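Local coordinates for peptide methionine sulfoxide reductase MsrA (Treponema denticola ATCC 35405, PDB 5FA9), which probably repairs oxidised proteins by reducing methionine sulfoxide back to methionine, joining MsrA-type and MsrB-type reductase domains in one chain, at residues B[284-288]-B[289-293]; B[181-184]-B[185-189]; B[133-136]-B[137-141]. The protein carries 2 engineered substitutions. One frame throughout, in Å; residues are numbered along the deposited sequence.

Contact 1 (B[284-288]-B[289-293]); sequences YSING and AALRF. Engineered in segment 284-288: Ser285 (natural residue Cys).
Ile286 keeps CG1 beside its backbone N (chi1 -51°), which turns CG2 toward Leu291; Leu291 in turn sets CG anti to its own carbonyl carbon (chi1 -55°) and so brings its fork back over the turn. Ile286 CG2 sits in that fork, 3.8 Å from Leu291 CD1 and 4.0 Å from Leu291 CD2, with the two side chains at about a right angle. Leu291 CG also rests on the backbone, 3.7 Å from Asn287 O. Beside this apolar pair the chain swings through roughly a right angle, held by two successive 3-10 bonds, Ala290 N to Asn287 O at 3.1 Å and Leu291 N to Gly288 O at 3.0 Å. Each donor stands about 60° out of the plane of the carbonyl it uses. Glu194 grips the start of the turn, its two carboxylate oxygens taking the N-H groups of Gly288 and Ala289. The amide of Asn287 is fixed as well: OD1 accepts from Glu194 N, and ND2 gives to Leu268 O. The turn thus carries the chain from strand 283-286, inside the six-stranded antiparallel sheet, to strand 291-295 at the margin of the three-stranded one, consistent with the two-sheet MsrB fold. Strand 218-221 lies against the apolar pair, with Phe220 on Ile286 and Leu219 on Leu291, while helix 182-190 packs on Asn287, Ala289 and Ala290.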
loop_
_atom_site.group_PDB
_atom_site.type_symbol
_atom_site.label_atom_id
_atom_site.label_comp_id
_atom_site.label_asym_id
_atom_site.label_seq_id
_atom_site.Cartn_x
_atom_site.Cartn_y
_atom_site.Cartn_z
ATOM N N TYR B 284 -18.653 1.181 -11.310
ATOM C CA TYR B 284 -19.866 1.893 -10.939
ATOM C C TYR B 284 -20.755 2.088 -12.161
ATOM O O TYR B 284 -20.498 2.960 -12.991
ATOM C CB TYR B 284 -19.530 3.244 -10.304
ATOM C CG TYR B 284 -18.957 3.145 -8.908
ATOM C CD1 TYR B 284 -17.609 2.873 -8.706
ATOM C CD2 TYR B 284 -19.762 3.326 -7.791
ATOM C CE1 TYR B 284 -17.081 2.782 -7.431
ATOM C CE2 TYR B 284 -19.243 3.237 -6.515
ATOM C CZ TYR B 284 -17.903 2.966 -6.340
ATOM O OH TYR B 284 -17.385 2.878 -5.069
ATOM N N SER B 285 -21.797 1.271 -12.268
ATOM C CA SER B 285 -22.734 1.375 -13.378
ATOM C C SER B 285 -23.850 2.346 -13.014
ATOM O O SER B 285 -24.689 2.052 -12.163
ATOM C CB SER B 285 -23.306 0.003 -13.736
ATOM O OG SER B 285 -23.946 0.031 -15.000
ATOM N N ILE B 286 -23.851 3.506 -13.662
ATOM C CA ILE B 286 -24.765 4.584 -13.301
ATOM C C ILE B 286 -25.624 5.011 -14.485
ATOM O O ILE B 286 -25.120 5.196 -15.593
ATOM C CB ILE B 286 -23.995 5.813 -12.769
ATOM C CG1 ILE B 286 -23.025 5.399 -11.660
ATOM C CG2 ILE B 286 -24.958 6.882 -12.275
ATOM C CD1 ILE B 286 -23.703 4.811 -10.442
ATOM N N ASN B 287 -26.922 5.160 -14.248
ATOM C CA ASN B 287 -27.831 5.665 -15.268
ATOM C C ASN B 287 -27.500 7.110 -15.627
ATOM O O ASN B 287 -27.367 7.960 -14.747
ATOM C CB ASN B 287 -29.284 5.564 -14.797
ATOM C CG ASN B 287 -29.704 4.137 -14.501
ATOM O OD1 ASN B 287 -30.030 3.372 -15.409
ATOM N ND2 ASN B 287 -29.707 3.774 -13.224
ATOM N N GLY B 288 -27.357 7.377 -16.921
ATOM C CA GLY B 288 -27.095 8.722 -17.399
ATOM C C GLY B 288 -28.203 9.696 -17.046
ATOM O O GLY B 288 -27.954 10.883 -16.831
ATOM N N ALA B 289 -29.430 9.187 -16.985
ATOM C CA ALA B 289 -30.597 10.000 -16.658
ATOM C C ALA B 289 -30.511 10.580 -15.247
ATOM O O ALA B 289 -31.163 11.577 -14.936
ATOM C CB ALA B 289 -31.869 9.180 -16.813
ATOM N N ALA B 290 -29.710 9.945 -14.397
ATOM C CA ALA B 290 -29.543 10.395 -13.020
ATOM C C ALA B 290 -28.438 11.441 -12.900
ATOM O O ALA B 290 -28.222 12.004 -11.826
ATOM C CB ALA B 290 -29.249 9.210 -12.113
ATOM N N LEU B 291 -27.739 11.698 -14.001
ATOM C CA LEU B 291 -26.590 12.598 -13.973
ATOM C C LEU B 291 -26.768 13.835 -14.848
ATOM O O LEU B 291 -27.467 13.805 -15.861
ATOM C CB LEU B 291 -25.325 11.849 -14.403
ATOM C CG LEU B 291 -24.989 10.576 -13.626
ATOM C CD1 LEU B 291 -23.782 9.878 -14.236
ATOM C CD2 LEU B 291 -24.749 10.890 -12.156
ATOM N N ARG B 292 -26.129 14.924 -14.433
ATOM C CA ARG B 292 -26.024 16.132 -15.243
ATOM C C ARG B 292 -24.555 16.487 -15.448
ATOM O O ARG B 292 -23.839 16.763 -14.486
ATOM C CB ARG B 292 -26.768 17.293 -14.581
ATOM C CG ARG B 292 -26.662 18.606 -15.336
ATOM C CD ARG B 292 -27.485 19.692 -14.659
ATOM N NE ARG B 292 -26.924 21.024 -14.870
ATOM C CZ ARG B 292 -26.348 21.749 -13.916
ATOM N NH1 ARG B 292 -26.259 21.270 -12.683
ATOM N NH2 ARG B 292 -25.863 22.951 -14.193
ATOM N N PHE B 293 -24.108 16.483 -16.700
ATOM C CA PHE B 293 -22.705 16.745 -17.001
ATOM C C PHE B 293 -22.383 18.235 -17.019
ATOM O O PHE B 293 -23.110 19.036 -17.607
ATOM C CB PHE B 293 -22.315 16.118 -18.341
ATOM C CG PHE B 293 -20.897 16.402 -18.750
ATOM C CD1 PHE B 293 -19.842 15.746 -18.139
ATOM C CD2 PHE B 293 -20.620 17.320 -19.751
ATOM C CE1 PHE B 293 -18.535 16.003 -18.513
ATOM C CE2 PHE B 293 -19.316 17.581 -20.130
ATOM C CZ PHE B 293 -18.273 16.922 -19.510
#

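Contact 2 (B[181-184]-B[185-189]); sequences KPIQ and FSVTQ
The Phe185 ring stands out from a CB that rests 3.8 Å from Pro182 O, and on one face it carries Gln189 CB, 3.9 Å above the plane and over its centre; Lys177 of helix 173-179 also touches this side chain. Phe185 N bonds to Lys181 O at 2.9 Å. Gln184 has CG beside its backbone N and runs extended toward the start of the helix, where OE1 receives Lys181 N at 3.1 Å from above its carbonyl plane. This is the N3-to-N-cap half of a capping box. Gln189 NE2 gives to Thr188 OG1, which lies close to the plane of the Gln189 amide, at 3.2 Å. Thr188 OG1 lies between its backbone N and carbonyl carbon (chi1 58°), which drops it onto Gln184 O at 2.7 Å. Ser186 reaches Pro182 O from a different rotamer, OG beside its backbone N, at 3.1 Å and from the carbonyl face opposite to Ser186 N. Ile183 CG1 and Val187 CG2 meet more loosely, at 4.3 Å. The helix largely satisfies itself: the carbonyls of Pro182 and Gln184 each accept two bonds, and both hydroxyls bond one turn back, Ser186 OG adding a weak bond to Glu190.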
loop_
_atom_site.group_PDB
_atom_site.type_symbol
_atom_site.label_atom_id
_atom_site.label_comp_id
_atom_site.label_asym_id
_atom_site.label_seq_id
_atom_site.Cartn_x
_atom_site.Cartn_y
_atom_site.Cartn_z
ATOM N N LYS B 181 -37.634 14.875 -16.510
ATOM C CA LYS B 181 -38.274 14.060 -17.535
ATOM C C LYS B 181 -38.684 12.727 -16.912
ATOM O O LYS B 181 -38.131 12.336 -15.883
ATOM C CB LYS B 181 -37.334 13.852 -18.729
ATOM C CG LYS B 181 -36.486 15.064 -19.078
ATOM C CD LYS B 181 -36.016 15.006 -20.525
ATOM C CE LYS B 181 -34.569 15.450 -20.662
ATOM N NZ LYS B 181 -34.103 15.394 -22.076
ATOM N N PRO B 182 -39.667 12.035 -17.519
ATOM C CA PRO B 182 -40.161 10.761 -16.979
ATOM C C PRO B 182 -39.061 9.753 -16.654
ATOM O O PRO B 182 -39.094 9.144 -15.585
ATOM C CB PRO B 182 -41.057 10.238 -18.103
ATOM C CG PRO B 182 -41.566 11.465 -18.760
ATOM C CD PRO B 182 -40.446 12.468 -18.694
ATOM N N ILE B 183 -38.101 9.585 -17.558
ATOM C CA ILE B 183 -37.013 8.638 -17.341
ATOM C C ILE B 183 -36.117 9.086 -16.182
ATOM O O ILE B 183 -35.572 8.256 -15.454
ATOM C CB ILE B 183 -36.166 8.442 -18.624
ATOM C CG1 ILE B 183 -35.112 7.351 -18.418
ATOM C CG2 ILE B 183 -35.528 9.753 -19.070
ATOM C CD1 ILE B 183 -34.298 7.047 -19.655
ATOM N N GLN B 184 -35.986 10.396 -15.999
ATOM C CA GLN B 184 -35.172 10.937 -14.918
ATOM C C GLN B 184 -35.834 10.694 -13.568
ATOM O O GLN B 184 -35.170 10.336 -12.595
ATOM C CB GLN B 184 -34.928 12.431 -15.121
ATOM C CG GLN B 184 -34.113 12.767 -16.356
ATOM C CD GLN B 184 -34.014 14.260 -16.595
ATOM O OE1 GLN B 184 -34.649 15.054 -15.902
ATOM N NE2 GLN B 184 -33.215 14.649 -17.581
ATOM N N PHE B 185 -37.145 10.896 -13.517
ATOM C CA PHE B 185 -37.910 10.664 -12.298
ATOM C C PHE B 185 -37.963 9.177 -11.971
ATOM O O PHE B 185 -37.799 8.779 -10.819
ATOM C CB PHE B 185 -39.326 11.230 -12.433
ATOM C CG PHE B 185 -40.149 11.110 -11.180
ATOM C CD1 PHE B 185 -40.082 12.082 -10.196
ATOM C CD2 PHE B 185 -40.995 10.029 -10.989
ATOM C CE1 PHE B 185 -40.837 11.977 -9.044
ATOM C CE2 PHE B 185 -41.752 9.918 -9.839
ATOM C CZ PHE B 185 -41.674 10.894 -8.865
ATOM N N SER B 186 -38.200 8.363 -12.995
ATOM C CA SER B 186 -38.297 6.917 -12.831
ATOM C C SER B 186 -37.012 6.318 -12.267
ATOM O O SER B 186 -37.049 5.525 -11.328
ATOM C CB SER B 186 -38.639 6.252 -14.165
ATOM O OG SER B 186 -40.020 6.379 -14.457
ATOM N N VAL B 187 -35.879 6.698 -12.846
ATOM C CA VAL B 187 -34.588 6.178 -12.409
ATOM C C VAL B 187 -34.255 6.601 -10.979
ATOM O O VAL B 187 -33.910 5.768 -10.142
ATOM C CB VAL B 187 -33.452 6.639 -13.348
ATOM C CG1 VAL B 187 -32.096 6.428 -12.692
ATOM C CG2 VAL B 187 -33.530 5.903 -14.679
ATOM N N THR B 188 -34.377 7.895 -10.702
ATOM C CA THR B 188 -33.929 8.447 -9.429
ATOM C C THR B 188 -34.910 8.218 -8.280
ATOM O O THR B 188 -34.495 8.007 -7.141
ATOM C CB THR B 188 -33.664 9.962 -9.546
ATOM O OG1 THR B 188 -34.858 10.626 -9.979
ATOM C CG2 THR B 188 -32.549 10.230 -10.546
ATOM N N GLN B 189 -36.206 8.256 -8.576
ATOM C CA GLN B 189 -37.216 8.185 -7.522
ATOM C C GLN B 189 -37.927 6.835 -7.452
ATOM O O GLN B 189 -38.577 6.525 -6.453
ATOM C CB GLN B 189 -38.249 9.298 -7.710
ATOM C CG GLN B 189 -37.649 10.691 -7.808
ATOM C CD GLN B 189 -36.730 11.012 -6.646
ATOM O OE1 GLN B 189 -37.133 10.951 -5.485
ATOM N NE2 GLN B 189 -35.486 11.357 -6.954
#

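Contact 3 (B[133-136]-B[137-141]); sequences ILAE and DYHQD
Gln140 folds back over the turn that Glu136 opens. Its CB lies 4.1 Å from Glu136 O, and CG closes to 3.3 Å from the same oxygen. The chain then bends (chi2 -64°), carrying CD past Glu136 toward Ala135 and hydrogen-bonding NE2 to Ala135 O at 3.3 Å. Ala135 O lies nearly in the plane of the Gln140 amide, while NE2 stands above the plane of the Ala135 carbonyl. NE2 has its stronger partner in Thr30 O, on strand 25-33, while Leu134 CD1 packs on the same nitrogen at 3.7 Å. His139 N closes a beta turn onto Glu136 O at 2.9 Å. The His139 and Glu136 side chains run side by side, and Glu136 OE1 comes to the ring edge, 3.3 Å from His139 CD2, with carboxylate and ring planes 67° apart. OE1 is buried without a polar partner in the model. Tyr138 CD2 lies over one face of the imidazole, offset toward the rim; ND1 is hydrogen-bonded to Trp13 NE1. This turn lines the dithiane diol pocket of the MsrA part, consistent with the substrate side of its active site: His139 touches the ligand, as do Phe12, Trp13 and the engineered Ser11.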
loop_
_atom_site.group_PDB
_atom_site.type_symbol
_atom_site.label_atom_id
_atom_site.label_comp_id
_atom_site.label_asym_id
_atom_site.label_seq_id
_atom_site.Cartn_x
_atom_site.Cartn_y
_atom_site.Cartn_z
ATOM N N ILE B 133 10.647 9.234 11.586
ATOM C CA ILE B 133 10.864 8.477 12.810
ATOM C C ILE B 133 9.542 8.177 13.505
ATOM O O ILE B 133 8.847 9.086 13.956
ATOM C CB ILE B 133 11.793 9.235 13.776
ATOM C CG1 ILE B 133 13.158 9.464 13.124
ATOM C CG2 ILE B 133 11.943 8.470 15.082
ATOM C CD1 ILE B 133 14.028 10.457 13.859
ATOM N N LEU B 134 9.202 6.893 13.579
ATOM C CA LEU B 134 7.951 6.452 14.185
ATOM C C LEU B 134 7.876 6.834 15.660
ATOM O O LEU B 134 8.795 6.554 16.429
ATOM C CB LEU B 134 7.791 4.938 14.027
ATOM C CG LEU B 134 6.412 4.345 14.325
ATOM C CD1 LEU B 134 5.363 4.925 13.390
ATOM C CD2 LEU B 134 6.450 2.828 14.220
ATOM N N ALA B 135 6.778 7.475 16.045
ATOM C CA ALA B 135 6.574 7.879 17.431
ATOM C C ALA B 135 6.252 6.672 18.305
ATOM O O ALA B 135 5.921 5.599 17.800
ATOM C CB ALA B 135 5.467 8.916 17.527
ATOM N N GLU B 136 6.352 6.855 19.618
ATOM C CA GLU B 136 6.094 5.781 20.570
ATOM C C GLU B 136 4.632 5.350 20.540
ATOM O O GLU B 136 3.769 6.092 20.072
ATOM C CB GLU B 136 6.481 6.218 21.986
ATOM C CG GLU B 136 7.927 6.679 22.138
ATOM C CD GLU B 136 8.125 8.148 21.796
ATOM O OE1 GLU B 136 7.497 8.633 20.831
ATOM O OE2 GLU B 136 8.912 8.819 22.497
ATOM N N ASP B 137 4.363 4.146 21.038
ATOM C CA ASP B 137 3.006 3.603 21.076
ATOM C C ASP B 137 2.068 4.497 21.881
ATOM O O ASP B 137 0.856 4.497 21.666
ATOM C CB ASP B 137 3.013 2.189 21.657
ATOM C CG ASP B 137 3.768 1.206 20.785
ATOM O OD1 ASP B 137 3.388 1.042 19.606
ATOM O OD2 ASP B 137 4.741 0.597 21.278
ATOM N N TYR B 138 2.645 5.245 22.816
ATOM C CA TYR B 138 1.912 6.240 23.589
ATOM C C TYR B 138 1.233 7.258 22.676
ATOM O O TYR B 138 0.092 7.655 22.915
ATOM C CB TYR B 138 2.857 6.946 24.565
ATOM C CG TYR B 138 2.197 8.007 25.414
ATOM C CD1 TYR B 138 1.330 7.663 26.442
ATOM C CD2 TYR B 138 2.446 9.355 25.191
ATOM C CE1 TYR B 138 0.725 8.631 27.222
ATOM C CE2 TYR B 138 1.847 10.330 25.964
ATOM C CZ TYR B 138 0.988 9.963 26.978
ATOM O OH TYR B 138 0.390 10.931 27.751
ATOM N N HIS B 139 1.942 7.673 21.630
ATOM C CA HIS B 139 1.435 8.677 20.701
ATOM C C HIS B 139 0.603 8.078 19.568
ATOM O O HIS B 139 0.025 8.809 18.763
ATOM C CB HIS B 139 2.594 9.482 20.112
ATOM C CG HIS B 139 3.355 10.276 21.128
ATOM N ND1 HIS B 139 2.759 11.227 21.928
ATOM C CD2 HIS B 139 4.665 10.263 21.471
ATOM C CE1 HIS B 139 3.668 11.764 22.721
ATOM N NE2 HIS B 139 4.833 11.197 22.464
ATOM N N GLN B 140 0.542 6.752 19.504
ATOM C CA GLN B 140 -0.211 6.075 18.451
ATOM C C GLN B 140 -1.668 5.890 18.857
ATOM O O GLN B 140 -1.958 5.247 19.868
ATOM C CB GLN B 140 0.424 4.725 18.118
ATOM C CG GLN B 140 1.866 4.821 17.645
ATOM C CD GLN B 140 2.003 5.569 16.332
ATOM O OE1 GLN B 140 1.070 5.622 15.531
ATOM N NE2 GLN B 140 3.173 6.157 16.106
ATOM N N ASP B 141 -2.574 6.448 18.054
ATOM C CA ASP B 141 -3.998 6.492 18.381
ATOM C C ASP B 141 -4.205 7.065 19.778
ATOM O O ASP B 141 -4.919 6.490 20.601
ATOM C CB ASP B 141 -4.631 5.102 18.268
ATOM C CG ASP B 141 -4.993 4.743 16.840
ATOM O OD1 ASP B 141 -5.236 5.669 16.037
ATOM O OD2 ASP B 141 -5.036 3.537 16.519
#

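Contacts 1 and 2 belong to the same MsrB part of the chain, their centres 11 Å apart, and they touch: Ala290 CB meets Thr188 CG2 at 3.8 Å, so the turn and the helix share an apolar seam. Contact 1 is buried and joins two sheets; contact 2 is half open, a helix with one side on that turn. Contact 3 is a surface turn at the other end of the molecule, in the MsrA part, with its centre 52 Å from that of contact 2. Its chemistry follows its place: polar side chains and a pocket-lining histidine there, aliphatic packing over 3-10 bonds in contact 1, and hydroxyl-to-carbonyl bonds in contact 2.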